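Local structure of uncharacterized protein (Borrelia turicatae, 5VJ4) at residues K187-D190 with G191-K194. The protein is of unknown function but is a putative surface protein of a relapsing fever spirochete, probably a lipoprotein, and may bind lipid. Numbering follows the deposited sequence.
Sequences KRYD and GLVK
Two successive turns in the middle of the long α-helix 176-201 meet here, joined by four consecutive i to i+4 backbone hydrogen bonds. G191 N donates to K187 O, L192 N to R188 O, V193 N to Y189 O and K194 N to D190 O, with N-to-O distances of 2.7 to 3.0 Å. Y189, L192 and V193 are buried, while D190 and K194 are partly exposed on another side of the helix. L192 CD1 comes up to the edge of the Y189 ring, near its plane, 4.4 Å from CD1 of that tyrosine. V193 CG2, set beside the backbone N by a chi1 of -180°, is the branch that lies against the carbonyl oxygen of Y189. In K194, CG stands beside the backbone N (chi1 -67°) and the chain bends at chi2, bringing CD within 3.4 Å of D190 O; further bends at chi3 and chi4 direct NZ. This NZ stays 5.1 Å from D190 OD1, opposite charges near each other without a direct salt bridge. That carboxylate oxygen is instead gripped by K163 and the hydroxyl of Y126, whose ring also takes K194 in a cation-pi contact. Elsewhere around the helix, F221 meets the Y189 ring edge-to-face, L192 packs on Y276, V279 and R280 of helix 263-301, and R188 NE is hydrogen-bonded to N271 O of the second subunit, so this stretch lies between neighbouring helices and the dimer partner.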
loop_
_atom_site.group_PDB
_atom_site.type_symbol
_atom_site.label_atom_id
_atom_site.label_comp_id
_atom_site.label_asym_id
_atom_site.label_seq_id
_atom_site.Cartn_x
_atom_site.Cartn_y
_atom_site.Cartn_z
ATOM N N LYS A 187 -12.744 8.514 5.143
ATOM C CA LYS A 187 -12.929 7.794 3.877
ATOM C C LYS A 187 -12.113 6.486 3.791
ATOM O O LYS A 187 -12.654 5.418 3.452
ATOM C CB LYS A 187 -12.666 8.711 2.681
ATOM C CG LYS A 187 -13.733 9.778 2.559
ATOM C CD LYS A 187 -13.361 10.947 1.658
ATOM C CE LYS A 187 -14.355 12.086 1.883
ATOM N NZ LYS A 187 -14.339 13.130 0.824
ATOM N N ARG A 188 -10.832 6.555 4.142
ATOM C CA ARG A 188 -10.008 5.342 4.144
ATOM C C ARG A 188 -10.671 4.255 4.990
ATOM O O ARG A 188 -10.810 3.112 4.549
ATOM C CB ARG A 188 -8.581 5.622 4.622
ATOM C CG ARG A 188 -7.905 6.761 3.900
ATOM C CD ARG A 188 -6.393 6.679 3.939
ATOM N NE ARG A 188 -5.788 7.878 3.368
ATOM C CZ ARG A 188 -5.703 9.054 3.988
ATOM N NH1 ARG A 188 -6.178 9.224 5.232
ATOM N NH2 ARG A 188 -5.144 10.068 3.346
ATOM N N TYR A 189 -11.141 4.636 6.174
ATOM C CA TYR A 189 -11.773 3.679 7.044
ATOM C C TYR A 189 -13.037 3.089 6.395
ATOM O O TYR A 189 -13.226 1.844 6.437
ATOM C CB TYR A 189 -12.067 4.286 8.398
ATOM C CG TYR A 189 -10.881 4.617 9.292
ATOM C CD1 TYR A 189 -9.599 4.129 9.045
ATOM C CD2 TYR A 189 -11.073 5.398 10.435
ATOM C CE1 TYR A 189 -8.539 4.439 9.900
ATOM C CE2 TYR A 189 -10.037 5.675 11.296
ATOM C CZ TYR A 189 -8.772 5.207 11.024
ATOM O OH TYR A 189 -7.769 5.536 11.905
ATOM N N ASP A 190 -13.854 3.956 5.766
ATOM C CA ASP A 190 -15.009 3.501 4.955
ATOM C C ASP A 190 -14.592 2.387 4.008
ATOM O O ASP A 190 -15.154 1.277 4.040
ATOM C CB ASP A 190 -15.630 4.644 4.146
ATOM C CG ASP A 190 -16.589 5.509 4.969
ATOM O OD1 ASP A 190 -17.031 5.064 6.053
ATOM O OD2 ASP A 190 -16.900 6.643 4.526
ATOM N N GLY A 191 -13.548 2.659 3.232
ATOM C CA GLY A 191 -13.053 1.697 2.262
ATOM C C GLY A 191 -12.775 0.376 2.902
ATOM O O GLY A 191 -13.212 -0.662 2.407
ATOM N N LEU A 192 -12.074 0.416 4.034
ATOM C CA LEU A 192 -11.639 -0.816 4.683
ATOM C C LEU A 192 -12.846 -1.597 5.168
ATOM O O LEU A 192 -12.920 -2.819 4.978
ATOM C CB LEU A 192 -10.670 -0.518 5.806
ATOM C CG LEU A 192 -9.278 -0.042 5.362
ATOM C CD1 LEU A 192 -8.636 0.696 6.503
ATOM C CD2 LEU A 192 -8.397 -1.176 4.938
ATOM N N VAL A 193 -13.813 -0.877 5.731
ATOM C CA VAL A 193 -15.049 -1.500 6.160
ATOM C C VAL A 193 -15.767 -2.121 4.976
ATOM O O VAL A 193 -16.094 -3.328 5.022
ATOM C CB VAL A 193 -15.945 -0.534 6.937
ATOM C CG1 VAL A 193 -17.240 -1.231 7.381
ATOM C CG2 VAL A 193 -15.186 -0.015 8.145
ATOM N N LYS A 194 -15.963 -1.340 3.908
ATOM C CA LYS A 194 -16.619 -1.891 2.708
ATOM C C LYS A 194 -15.883 -3.130 2.205
ATOM O O LYS A 194 -16.525 -4.084 1.771
ATOM C CB LYS A 194 -16.820 -0.844 1.629
ATOM C CG LYS A 194 -17.830 0.242 2.032
ATOM C CD LYS A 194 -17.421 1.618 1.531
ATOM C CE LYS A 194 -18.601 2.479 1.078
ATOM N NZ LYS A 194 -19.542 2.910 2.149
#